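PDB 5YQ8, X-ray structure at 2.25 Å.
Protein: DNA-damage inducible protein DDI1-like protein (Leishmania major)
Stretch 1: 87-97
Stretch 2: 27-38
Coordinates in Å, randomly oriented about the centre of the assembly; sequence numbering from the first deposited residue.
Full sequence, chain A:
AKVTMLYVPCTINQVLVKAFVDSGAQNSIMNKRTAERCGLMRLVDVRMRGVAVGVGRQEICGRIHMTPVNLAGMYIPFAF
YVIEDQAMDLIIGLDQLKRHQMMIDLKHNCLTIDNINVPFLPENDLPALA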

# COMPACT_ATOMS: atom_id res chain seq x y z
N ALA A 87 -1.75 11.99 -10.57
CA ALA A 87 -1.86 11.11 -11.73
C ALA A 87 -3.09 10.23 -11.58
O ALA A 87 -3.82 10.02 -12.58
CB ALA A 87 -0.60 10.24 -11.88
N MET A 88 -3.33 9.76 -10.33
CA MET A 88 -4.33 8.73 -10.02
C MET A 88 -5.59 9.37 -9.52
O MET A 88 -5.57 10.21 -8.59
CB MET A 88 -3.80 7.73 -8.98
CG MET A 88 -2.56 7.07 -9.47
SD MET A 88 -2.19 5.61 -8.50
CE MET A 88 -1.70 6.25 -6.90
N ASP A 89 -6.72 8.96 -10.12
CA ASP A 89 -8.01 9.58 -9.84
C ASP A 89 -8.32 9.53 -8.35
O ASP A 89 -8.63 10.56 -7.75
CB ASP A 89 -9.10 8.89 -10.65
CG ASP A 89 -8.94 9.16 -12.15
OD1 ASP A 89 -7.95 9.90 -12.52
OD2 ASP A 89 -9.85 8.70 -12.94
N LEU A 90 -8.18 8.36 -7.74
CA LEU A 90 -8.61 8.15 -6.40
C LEU A 90 -7.73 7.10 -5.79
O LEU A 90 -7.49 6.02 -6.41
CB LEU A 90 -10.08 7.69 -6.41
CG LEU A 90 -10.75 7.50 -5.06
CD1 LEU A 90 -10.66 8.74 -4.20
CD2 LEU A 90 -12.19 7.11 -5.29
N ILE A 91 -7.26 7.41 -4.58
CA ILE A 91 -6.49 6.55 -3.77
C ILE A 91 -7.29 6.20 -2.49
O ILE A 91 -7.69 7.12 -1.71
CB ILE A 91 -5.16 7.20 -3.41
CG1 ILE A 91 -4.50 7.69 -4.70
CG2 ILE A 91 -4.28 6.18 -2.74
CD1 ILE A 91 -3.21 8.42 -4.55
N ILE A 92 -7.55 4.89 -2.32
CA ILE A 92 -8.06 4.34 -1.10
C ILE A 92 -6.86 4.12 -0.15
O ILE A 92 -6.07 3.22 -0.34
CB ILE A 92 -8.78 3.05 -1.37
CG1 ILE A 92 -9.99 3.33 -2.24
CG2 ILE A 92 -9.27 2.42 -0.06
CD1 ILE A 92 -10.80 2.10 -2.51
N GLY A 93 -6.71 4.97 0.86
CA GLY A 93 -5.61 4.80 1.82
C GLY A 93 -5.98 3.92 3.00
O GLY A 93 -7.11 3.41 3.16
N LEU A 94 -5.01 3.81 3.88
CA LEU A 94 -5.15 3.10 5.15
C LEU A 94 -6.21 3.70 6.10
O LEU A 94 -6.78 3.00 6.86
CB LEU A 94 -3.77 3.04 5.81
CG LEU A 94 -3.51 1.91 6.80
CD1 LEU A 94 -3.84 0.58 6.15
CD2 LEU A 94 -2.08 1.97 7.30
N ASP A 95 -6.49 4.98 6.06
CA ASP A 95 -7.64 5.50 6.79
C ASP A 95 -8.98 4.81 6.46
O ASP A 95 -9.73 4.37 7.36
CB ASP A 95 -7.78 7.01 6.54
CG ASP A 95 -7.33 7.45 5.11
OD1 ASP A 95 -6.62 6.65 4.40
OD2 ASP A 95 -7.63 8.62 4.76
N GLN A 96 -9.34 4.76 5.18
CA GLN A 96 -10.62 4.18 4.76
C GLN A 96 -10.59 2.65 4.74
O GLN A 96 -11.54 2.01 5.06
CB GLN A 96 -11.04 4.72 3.37
CG GLN A 96 -11.28 6.24 3.33
CD GLN A 96 -12.48 6.66 4.10
OE1 GLN A 96 -13.47 5.93 4.12
NE2 GLN A 96 -12.43 7.82 4.71
N LEU A 97 -9.45 2.05 4.42
CA LEU A 97 -9.27 0.60 4.60
C LEU A 97 -9.53 0.17 6.03
O LEU A 97 -10.18 -0.84 6.26
CB LEU A 97 -7.88 0.17 4.19
CG LEU A 97 -7.59 0.04 2.68
CD1 LEU A 97 -6.15 -0.23 2.40
CD2 LEU A 97 -8.47 -1.05 2.09
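Stretch 2, residues 27-38: NSIMNKRTAERC

Stretch 2 runs antiparallel to stretch 1. Its strand, 29-31, lies beside the short strand around Ile91, with the N-to-C directions at 171° and the axes approaching to 4.9 Å. A helix, 32-37, follows that strand; Ser28 and Asn27 precede it in extended conformation. The two stretches bury 600 Å² between them.

Ala87 and Met88 direct their side chains away from stretch 2. Asp89 O accepts from Asn31 N at 3.0 Å, and Asp89 OD1 accepts from Asn31 ND2 at 3.3 Å. Asn31 also caps its own helix: Asn31 OD1 accepts from Thr34 N at 3.1 Å. The Asp89 carboxylate faces two arginines of that helix. Asp89 OD2 forms a salt bridge with Arg37 NH2 at 3.2 Å. The salt bridge from Asp89 OD1 to Arg33 NH1 is long, at 3.6 Å, and water 1 links the same two atoms, 2.5 Å from each.

Leu90 pairs with Met30, CA to CA 4.5 Å. Their side chains share one face of the sheet, and Leu90 CD1 meets Met30 CE at 3.7 Å. The Ile91 and Ile29 side chains lie on the other face. Ile91 N donates to Ile29 O at 3.0 Å; the return bond, Ile29 N to Ile91 O, is weak at 3.4 Å. Ile92 points away.

At Gly93 the partner is a side chain: Gly93 N donates to Ser28 OG at 2.9 Å. Ser28 OG in turn donates weakly to Ile91 O at 3.2 Å. An ideal CB on Gly93 would clash with Asn27 O, at 2.8 Å. Gly93 is the N-cap of the helix that begins at Leu94. From its first turn, Asp95 points toward stretch 2, and Asp95 OD2 accepts from Ser28 N at 2.9 Å. Gln96 CG packs 3.5 Å from Ser28 OG. Leu97 makes no contact.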

# COMPACT_ATOMS: atom_id res chain seq x y z
N ASN A 27 -3.27 8.67 3.86
CA ASN A 27 -4.48 9.48 3.52
C ASN A 27 -5.10 9.02 2.20
O ASN A 27 -4.39 8.63 1.27
CB ASN A 27 -4.10 10.96 3.44
CG ASN A 27 -3.48 11.47 4.75
OD1 ASN A 27 -4.23 11.82 5.71
ND2 ASN A 27 -2.12 11.44 4.83
N SER A 28 -6.43 9.04 2.14
CA SER A 28 -7.16 8.98 0.86
C SER A 28 -7.19 10.35 0.19
O SER A 28 -7.35 11.36 0.87
CB SER A 28 -8.59 8.46 1.05
OG SER A 28 -8.57 7.08 1.36
N ILE A 29 -6.95 10.35 -1.12
CA ILE A 29 -6.79 11.56 -1.91
C ILE A 29 -7.40 11.34 -3.27
O ILE A 29 -7.26 10.29 -3.84
CB ILE A 29 -5.32 11.95 -2.08
CG1 ILE A 29 -4.61 12.18 -0.75
CG2 ILE A 29 -5.25 13.28 -2.78
CD1 ILE A 29 -3.11 12.04 -0.83
N MET A 30 -8.11 12.36 -3.75
CA MET A 30 -8.75 12.40 -5.03
C MET A 30 -8.26 13.59 -5.82
O MET A 30 -8.12 14.69 -5.24
CB MET A 30 -10.27 12.53 -4.81
CG MET A 30 -11.04 12.90 -6.04
SD MET A 30 -12.82 12.89 -5.71
CE MET A 30 -13.18 11.18 -5.46
N ASN A 31 -8.06 13.42 -7.12
CA ASN A 31 -7.56 14.56 -7.91
C ASN A 31 -8.67 15.54 -8.18
O ASN A 31 -9.83 15.20 -8.08
CB ASN A 31 -6.79 14.14 -9.17
CG ASN A 31 -7.58 13.25 -10.07
OD1 ASN A 31 -8.78 13.03 -9.82
ND2 ASN A 31 -6.94 12.67 -11.09
N LYS A 32 -8.33 16.79 -8.47
CA LYS A 32 -9.32 17.85 -8.74
C LYS A 32 -10.25 17.49 -9.88
O LYS A 32 -11.46 17.76 -9.81
CB LYS A 32 -8.64 19.18 -9.05
CG LYS A 32 -9.63 20.32 -9.37
CD LYS A 32 -8.98 21.69 -9.38
CE LYS A 32 -9.96 22.78 -9.79
NZ LYS A 32 -9.37 24.12 -9.44
N ARG A 33 -9.68 16.84 -10.89
CA ARG A 33 -10.37 16.53 -12.12
C ARG A 33 -11.49 15.60 -11.81
O ARG A 33 -12.57 15.74 -12.41
CB ARG A 33 -9.42 15.90 -13.16
CG ARG A 33 -10.09 15.60 -14.52
CD ARG A 33 -9.05 15.23 -15.59
NE ARG A 33 -7.85 14.65 -14.95
CZ ARG A 33 -7.66 13.36 -14.69
NH1 ARG A 33 -8.57 12.44 -15.05
NH2 ARG A 33 -6.52 12.96 -14.07
N THR A 34 -11.24 14.62 -10.93
CA THR A 34 -12.26 13.59 -10.61
C THR A 34 -13.43 14.18 -9.84
O THR A 34 -14.61 13.95 -10.18
CB THR A 34 -11.65 12.45 -9.85
OG1 THR A 34 -10.78 11.79 -10.75
CG2 THR A 34 -12.75 11.44 -9.41
N ALA A 35 -13.12 14.93 -8.80
CA ALA A 35 -14.15 15.55 -7.99
C ALA A 35 -14.95 16.52 -8.85
O ALA A 35 -16.15 16.62 -8.71
CB ALA A 35 -13.55 16.21 -6.78
N GLU A 36 -14.28 17.27 -9.71
CA GLU A 36 -15.00 18.05 -10.72
C GLU A 36 -15.85 17.14 -11.62
O GLU A 36 -17.02 17.41 -11.95
CB GLU A 36 -14.02 18.88 -11.58
CG GLU A 36 -13.58 20.22 -10.94
CD GLU A 36 -12.48 20.97 -11.72
OE1 GLU A 36 -11.50 20.34 -12.17
OE2 GLU A 36 -12.60 22.20 -11.89
N ARG A 37 -15.29 16.01 -12.00
CA ARG A 37 -16.04 15.07 -12.86
C ARG A 37 -17.21 14.40 -12.14
O ARG A 37 -18.14 13.97 -12.78
CB ARG A 37 -15.06 14.07 -13.46
CG ARG A 37 -15.62 13.02 -14.40
CD ARG A 37 -14.45 12.35 -15.12
NE ARG A 37 -13.48 11.73 -14.22
CZ ARG A 37 -13.60 10.53 -13.64
NH1 ARG A 37 -14.62 9.71 -13.90
NH2 ARG A 37 -12.67 10.14 -12.83
N CYS A 38 -17.13 14.34 -10.82
CA CYS A 38 -18.15 13.76 -9.97
C CYS A 38 -19.03 14.84 -9.32
O CYS A 38 -19.92 14.53 -8.53
CB CYS A 38 -17.45 12.89 -8.87
SG CYS A 38 -16.66 11.39 -9.54
O HOH W 1 -7.83 10.10 -14.97